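Uncharacterized protein (Bacteroides ovatus, PDB 3NQK) is of unknown function but joins an N-terminal DUF4973 region of the E-set clan to a BT_3044-like C-terminal region, both rich in beta strands. Local coordinates at residues T27-R32 against L152-F157; R261-R266 against N305-I310. One frame throughout, in Å; residues are numbered along the deposited sequence. Where two conformers were deposited one is given.

Overall arrangement
Contact 1 lies near the middle of the chain, its centre about 6 Å from that of the whole chain, whereas contact 2 sits about 23 Å out, where the second subunit packs against it. Their centres are 21 Å apart and their nearest atoms about 7 Å, so the two do not touch. Both join neighbouring strands of a sheet, but different sheets: 27-32 pairs in parallel with 152-157 in a mixed sheet, while 264-266 and 305-307 pair antiparallel in the C-terminal sheet, with turns beyond them. Branched aliphatic side chains fill the buried face of contact 1; contact 2 is more polar, with threonine and tyrosine groups at two turns and an arginine-asparagine pair on the strands.

Contact 1 of 2, residues T27-R32 against L152-F157; sequences TTIYVR and LKVVPF
A parallel strand pair in the mixed sheet joins 27-32, from the DUF4973 family region, to 152-157, from the BT_3044-like region, with Thr27 beside Leu152 and Arg32 beside Phe157. Five backbone hydrogen bonds zip the strands together, among them Val155 N to Ile29 O at 2.8 Å. Next along, Val31 N reaches Val155 O at 3.1 Å.

The face carrying Ile29, Val31, Leu152 and Val154 is buried beneath strands 38-48 and 107-115, as in a beta sandwich. There Ile29 holds CG1 between its backbone N and carbonyl carbon (chi1 69°), which carries CD1 across to Leu152 CD1 at 4.1 Å. Val31 CG2 meets Val154 CG1 at an angle.

On the other face, Thr28 CG2 touches Val155 CG2 at 3.7 Å, and Tyr30 lies alongside Val155, its ring stacked on Trp319. Phe157, with chi1 74°, folds its ring back over the partner strand, the edge toward the carbonyl carbon of Tyr30. Trp319 also meets this ring edge-to-face. The Arg32 guanidinium is paired with Asp314 and bonded to Asn159, its plane 64° from that of the Phe157 ring. Phe157 CE2 sits over the centre of the Arg32 guanidinium, while Arg32 CB makes a CH-pi contact 4.0 Å from the Phe157 ring centroid.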
loop_
_atom_site.group_PDB
_atom_site.type_symbol
_atom_site.label_atom_id
_atom_site.label_comp_id
_atom_site.label_asym_id
_atom_site.label_seq_id
_atom_site.Cartn_x
_atom_site.Cartn_y
_atom_site.Cartn_z
ATOM N N THR A 27 -4.283 -14.234 -14.039
ATOM C CA THR A 27 -4.260 -13.104 -13.113
ATOM C C THR A 27 -3.283 -12.055 -13.623
ATOM O O THR A 27 -2.115 -12.355 -13.868
ATOM C CB THR A 27 -3.803 -13.541 -11.709
ATOM O OG1 THR A 27 -4.764 -14.439 -11.140
ATOM C CG2 THR A 27 -3.644 -12.349 -10.806
ATOM N N THR A 28 -3.751 -10.831 -13.790
ATOM C CA THR A 28 -2.903 -9.778 -14.309
ATOM C C THR A 28 -2.206 -9.106 -13.173
ATOM O O THR A 28 -2.848 -8.613 -12.273
ATOM C CB THR A 28 -3.727 -8.678 -15.083
ATOM O OG1 THR A 28 -4.482 -9.277 -16.129
ATOM C CG2 THR A 28 -2.798 -7.634 -15.676
ATOM N N ILE A 29 -0.883 -9.061 -13.217
ATOM C CA ILE A 29 -0.164 -8.283 -12.247
ATOM C C ILE A 29 0.618 -7.152 -12.912
ATOM O O ILE A 29 1.143 -7.303 -14.025
ATOM C CB ILE A 29 0.752 -9.151 -11.345
ATOM C CG1 ILE A 29 1.921 -9.714 -12.109
ATOM C CG2 ILE A 29 -0.037 -10.265 -10.723
ATOM C CD1 ILE A 29 2.876 -10.485 -11.209
ATOM N N TYR A 30 0.652 -6.007 -12.231
ATOM C CA TYR A 30 1.288 -4.810 -12.740
ATOM C C TYR A 30 2.570 -4.562 -12.016
ATOM O O TYR A 30 2.580 -4.438 -10.798
ATOM C CB TYR A 30 0.345 -3.614 -12.560
ATOM C CG TYR A 30 -0.936 -3.744 -13.372
ATOM C CD1 TYR A 30 -0.978 -3.340 -14.704
ATOM C CD2 TYR A 30 -2.070 -4.339 -12.836
ATOM C CE1 TYR A 30 -2.125 -3.485 -15.465
ATOM C CE2 TYR A 30 -3.237 -4.482 -13.595
ATOM C CZ TYR A 30 -3.250 -4.054 -14.912
ATOM O OH TYR A 30 -4.388 -4.201 -15.690
ATOM N N VAL A 31 3.672 -4.490 -12.758
ATOM C CA VAL A 31 4.981 -4.207 -12.148
ATOM C C VAL A 31 5.623 -3.016 -12.816
ATOM O O VAL A 31 5.636 -2.913 -14.036
ATOM C CB VAL A 31 5.909 -5.413 -12.244
ATOM C CG1 VAL A 31 5.168 -6.656 -11.821
ATOM C CG2 VAL A 31 6.416 -5.573 -13.622
ATOM N N ARG A 32 6.128 -2.094 -12.018
ATOM C CA ARG A 32 6.716 -0.883 -12.564
ATOM C C ARG A 32 8.111 -1.138 -13.096
ATOM O O ARG A 32 8.930 -1.764 -12.429
ATOM C CB ARG A 32 6.748 0.238 -11.512
ATOM C CG ARG A 32 7.594 1.457 -11.936
ATOM C CD ARG A 32 7.397 2.664 -11.009
ATOM N NE ARG A 32 6.482 3.664 -11.583
ATOM C CZ ARG A 32 5.332 4.063 -11.033
ATOM N NH1 ARG A 32 4.921 3.571 -9.879
ATOM N NH2 ARG A 32 4.599 4.979 -11.641
ATOM N N LEU A 152 0.270 -15.907 -13.872
ATOM C CA LEU A 152 0.577 -14.511 -13.778
ATOM C C LEU A 152 0.848 -13.874 -15.161
ATOM O O LEU A 152 1.843 -14.181 -15.813
ATOM C CB LEU A 152 1.787 -14.319 -12.875
ATOM C CG LEU A 152 1.695 -14.958 -11.482
ATOM C CD1 LEU A 152 2.875 -14.535 -10.641
ATOM C CD2 LEU A 152 0.411 -14.589 -10.789
ATOM N N LYS A 153 -0.053 -12.981 -15.588
ATOM C CA LYS A 153 0.173 -12.159 -16.785
ATOM C C LYS A 153 0.900 -10.906 -16.335
ATOM O O LYS A 153 0.299 -9.987 -15.761
ATOM C CB LYS A 153 -1.165 -11.805 -17.450
ATOM C CG LYS A 153 -1.069 -11.084 -18.832
ATOM C CD LYS A 153 -2.430 -10.507 -19.215
ATOM C CE LYS A 153 -2.380 -9.706 -20.457
ATOM N NZ LYS A 153 -3.677 -9.040 -20.678
ATOM N N VAL A 154 2.200 -10.884 -16.558
ATOM C CA VAL A 154 3.049 -9.820 -16.061
ATOM C C VAL A 154 3.003 -8.651 -17.006
ATOM O O VAL A 154 3.351 -8.780 -18.168
ATOM C CB VAL A 154 4.504 -10.307 -15.913
ATOM C CG1 VAL A 154 5.346 -9.269 -15.190
ATOM C CG2 VAL A 154 4.543 -11.639 -15.161
ATOM N N VAL A 155 2.495 -7.516 -16.518
ATOM C CA VAL A 155 2.378 -6.308 -17.336
ATOM C C VAL A 155 3.248 -5.193 -16.757
ATOM O O VAL A 155 2.872 -4.541 -15.786
ATOM C CB VAL A 155 0.931 -5.811 -17.408
ATOM C CG1 VAL A 155 0.842 -4.577 -18.277
ATOM C CG2 VAL A 155 -0.012 -6.923 -17.937
ATOM N N PRO A 156 4.438 -5.007 -17.321
ATOM C CA PRO A 156 5.267 -3.903 -16.906
ATOM C C PRO A 156 4.578 -2.583 -17.199
ATOM O O PRO A 156 3.729 -2.519 -18.090
ATOM C CB PRO A 156 6.497 -4.048 -17.777
ATOM C CG PRO A 156 6.392 -5.436 -18.392
ATOM C CD PRO A 156 5.003 -5.731 -18.468
ATOM N N PHE A 157 4.900 -1.551 -16.443
ATOM C CA PHE A 157 4.327 -0.259 -16.703
ATOM C C PHE A 157 5.251 0.869 -16.266
ATOM O O PHE A 157 6.041 0.717 -15.352
ATOM C CB PHE A 157 2.973 -0.128 -16.007
ATOM C CG PHE A 157 3.064 0.051 -14.499
ATOM C CD1 PHE A 157 3.039 -1.041 -13.653
ATOM C CD2 PHE A 157 3.134 1.315 -13.940
ATOM C CE1 PHE A 157 3.095 -0.879 -12.268
ATOM C CE2 PHE A 157 3.205 1.481 -12.558
ATOM C CZ PHE A 157 3.166 0.378 -11.727
#

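Contact 2 of 2, residues R261-R266 against N305-I310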
loop_
_atom_site.group_PDB
_atom_site.type_symbol
_atom_site.label_atom_id
_atom_site.label_comp_id
_atom_site.label_asym_id
_atom_site.label_seq_id
_atom_site.Cartn_x
_atom_site.Cartn_y
_atom_site.Cartn_z
ATOM N N ARG A 261 -15.214 11.832 -6.112
ATOM C CA ARG A 261 -14.303 11.165 -5.160
ATOM C C ARG A 261 -13.130 12.105 -4.860
ATOM O O ARG A 261 -12.106 12.097 -5.563
ATOM C CB ARG A 261 -13.809 9.816 -5.704
ATOM C CG ARG A 261 -14.837 8.652 -5.577
ATOM C CD ARG A 261 -14.399 7.408 -6.404
ATOM N NE ARG A 261 -13.365 6.602 -5.729
ATOM C CZ ARG A 261 -12.464 5.838 -6.362
ATOM N NH1 ARG A 261 -12.420 5.792 -7.704
ATOM N NH2 ARG A 261 -11.582 5.152 -5.663
ATOM N N PRO A 262 -13.284 12.948 -3.802
ATOM C CA PRO A 262 -12.298 14.024 -3.442
ATOM C C PRO A 262 -10.844 13.573 -3.271
ATOM O O PRO A 262 -9.930 14.399 -3.363
ATOM C CB PRO A 262 -12.843 14.569 -2.114
ATOM C CG PRO A 262 -14.297 14.148 -2.085
ATOM C CD PRO A 262 -14.351 12.836 -2.788
ATOM N N TYR A 263 -10.642 12.287 -3.031
ATOM C CA TYR A 263 -9.303 11.732 -2.875
ATOM C C TYR A 263 -8.681 11.264 -4.197
ATOM O O TYR A 263 -7.473 10.988 -4.263
ATOM C CB TYR A 263 -9.337 10.552 -1.894
ATOM C CG TYR A 263 -10.335 9.458 -2.266
ATOM C CD1 TYR A 263 -11.652 9.489 -1.783
ATOM C CD2 TYR A 263 -9.960 8.388 -3.090
ATOM C CE1 TYR A 263 -12.564 8.486 -2.109
ATOM C CE2 TYR A 263 -10.863 7.387 -3.424
ATOM C CZ TYR A 263 -12.165 7.437 -2.924
ATOM O OH TYR A 263 -13.070 6.456 -3.248
ATOM N N LEU A 264 -9.488 11.168 -5.240
ATOM C CA LEU A 264 -9.029 10.594 -6.474
ATOM C C LEU A 264 -8.337 11.610 -7.378
ATOM O O LEU A 264 -8.934 12.595 -7.803
ATOM C CB LEU A 264 -10.196 9.960 -7.217
ATOM C CG LEU A 264 -9.800 9.106 -8.416
ATOM C CD1 LEU A 264 -8.888 7.960 -7.971
ATOM C CD2 LEU A 264 -11.035 8.582 -9.119
ATOM N N GLU A 265 -7.081 11.343 -7.690
ATOM C CA GLU A 265 -6.334 12.168 -8.612
ATOM C C GLU A 265 -6.412 11.536 -9.998
ATOM O O GLU A 265 -6.162 10.347 -10.151
ATOM C CB GLU A 265 -4.858 12.282 -8.159
ATOM C CG GLU A 265 -3.916 12.896 -9.214
ATOM C CD GLU A 265 -2.453 12.890 -8.796
ATOM O OE1 GLU A 265 -2.082 12.131 -7.870
ATOM O OE2 GLU A 265 -1.659 13.627 -9.430
ATOM N N ARG A 266 -6.768 12.330 -10.993
ATOM C CA ARG A 266 -6.810 11.864 -12.359
ATOM C C ARG A 266 -5.643 12.463 -13.128
ATOM O O ARG A 266 -5.550 13.668 -13.267
ATOM C CB ARG A 266 -8.128 12.259 -13.008
ATOM C CG ARG A 266 -9.371 11.576 -12.367
ATOM C CD ARG A 266 -10.593 11.600 -13.315
ATOM N NE ARG A 266 -11.826 11.153 -12.653
ATOM C CZ ARG A 266 -12.150 9.874 -12.413
ATOM N NH1 ARG A 266 -11.325 8.877 -12.758
ATOM N NH2 ARG A 266 -13.297 9.595 -11.806
ATOM N N ASN A 305 -5.625 6.764 -12.903
ATOM C CA ASN A 305 -6.388 7.113 -11.705
ATOM C C ASN A 305 -5.622 6.787 -10.450
ATOM O O ASN A 305 -5.182 5.654 -10.272
ATOM C CB ASN A 305 -7.708 6.373 -11.705
ATOM C CG ASN A 305 -8.544 6.699 -12.904
ATOM O OD1 ASN A 305 -8.894 7.850 -13.135
ATOM N ND2 ASN A 305 -8.854 5.692 -13.693
ATOM N N ILE A 306 -5.505 7.766 -9.545
ATOM C CA ILE A 306 -4.657 7.608 -8.354
ATOM C C ILE A 306 -5.373 7.928 -7.072
ATOM O O ILE A 306 -5.901 9.027 -6.900
ATOM C CB ILE A 306 -3.451 8.517 -8.426
ATOM C CG1 ILE A 306 -2.541 8.098 -9.579
ATOM C CG2 ILE A 306 -2.690 8.489 -7.103
ATOM C CD1 ILE A 306 -1.345 9.071 -9.813
ATOM N N ASN A 307 -5.324 6.996 -6.132
ATOM C CA ASN A 307 -5.897 7.216 -4.798
ATOM C C ASN A 307 -4.873 7.915 -3.912
ATOM O O ASN A 307 -3.942 7.299 -3.437
ATOM C CB ASN A 307 -6.332 5.885 -4.177
ATOM C CG ASN A 307 -6.929 6.051 -2.801
ATOM O OD1 ASN A 307 -6.786 7.096 -2.166
ATOM N ND2 ASN A 307 -7.577 5.007 -2.315
ATOM N N THR A 308 -5.052 9.216 -3.718
ATOM C CA THR A 308 -4.053 10.040 -3.014
ATOM C C THR A 308 -3.873 9.613 -1.583
ATOM O O THR A 308 -2.807 9.792 -1.014
ATOM C CB THR A 308 -4.456 11.454 -2.995
ATOM O OG1 THR A 308 -5.722 11.566 -2.338
ATOM C CG2 THR A 308 -4.569 11.987 -4.399
ATOM N N GLN A 309 -4.932 9.080 -0.989
ATOM C CA GLN A 309 -4.880 8.624 0.381
ATOM C C GLN A 309 -3.743 7.626 0.570
ATOM O O GLN A 309 -3.191 7.503 1.678
ATOM C CB GLN A 309 -6.237 8.016 0.813
ATOM C CG GLN A 309 -7.278 9.092 1.240
ATOM C CD GLN A 309 -8.727 8.567 1.301
ATOM O OE1 GLN A 309 -9.037 7.461 0.816
ATOM N NE2 GLN A 309 -9.627 9.384 1.868
ATOM N N ILE A 310 -3.374 6.933 -0.510
ATOM C CA ILE A 310 -2.227 6.006 -0.485
ATOM C C ILE A 310 -0.966 6.702 -1.029
ATOM O O ILE A 310 -0.975 7.234 -2.136
ATOM C CB ILE A 310 -2.502 4.759 -1.295
ATOM C CG1 ILE A 310 -3.763 4.059 -0.764
ATOM C CG2 ILE A 310 -1.306 3.842 -1.245
ATOM C CD1 ILE A 310 -4.191 2.844 -1.578
#
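The Tyr263 ring lies between two side chains: Gln309 OE1 is above one face, 3.9 Å from Tyr263 CG, and Arg261 CB is over the opposite face, both offset toward the rim. The Gln309 amide is nearly parallel to the ring, the planes only 9° apart. Asn307 OD1 approaches Tyr263 CD2 obliquely. Tyr263 OH lies in the Arg261 guanidinium plane, but its 2.5 Å from Arg261 NE is shorter than expected and the bond is doubtful in detail; Glu318 pairs with the same guanidinium. An alanine in place of the tyrosine would probably open a gap between Arg261 CB and the Gln309 amide, which now lie on opposite faces of the ring, and leave both freer to move.

Thr308 grips the Tyr263 carbonyl twice: OG1 donates to Tyr263 O at 2.7 Å, in the carbonyl plane on a lone pair, and Thr308 N donates to the same oxygen at 3.0 Å. Beyond it, Glu265 and Ile306 form the hydrogen-bonded pair, and the Glu265 side chain runs alongside Ile306, with OE1 3.7 Å from Ile306 CD1. On the other face Leu264 CD2 lies over the Arg266 guanidinium, which Asp258 engages through NE. Arg266 NH1 makes a weak hydrogen bond to Asn305 OD1 at 2.7 Å.

Val107 of the second subunit packs on Glu265 and Thr308, placing this end of the sheet at the dimer interface. Two type I turns, Arg261 to Leu264 leading in and Asn307 to Ile310 leading out, sit together at the end of two neighbouring strands of the antiparallel C-terminal sheet.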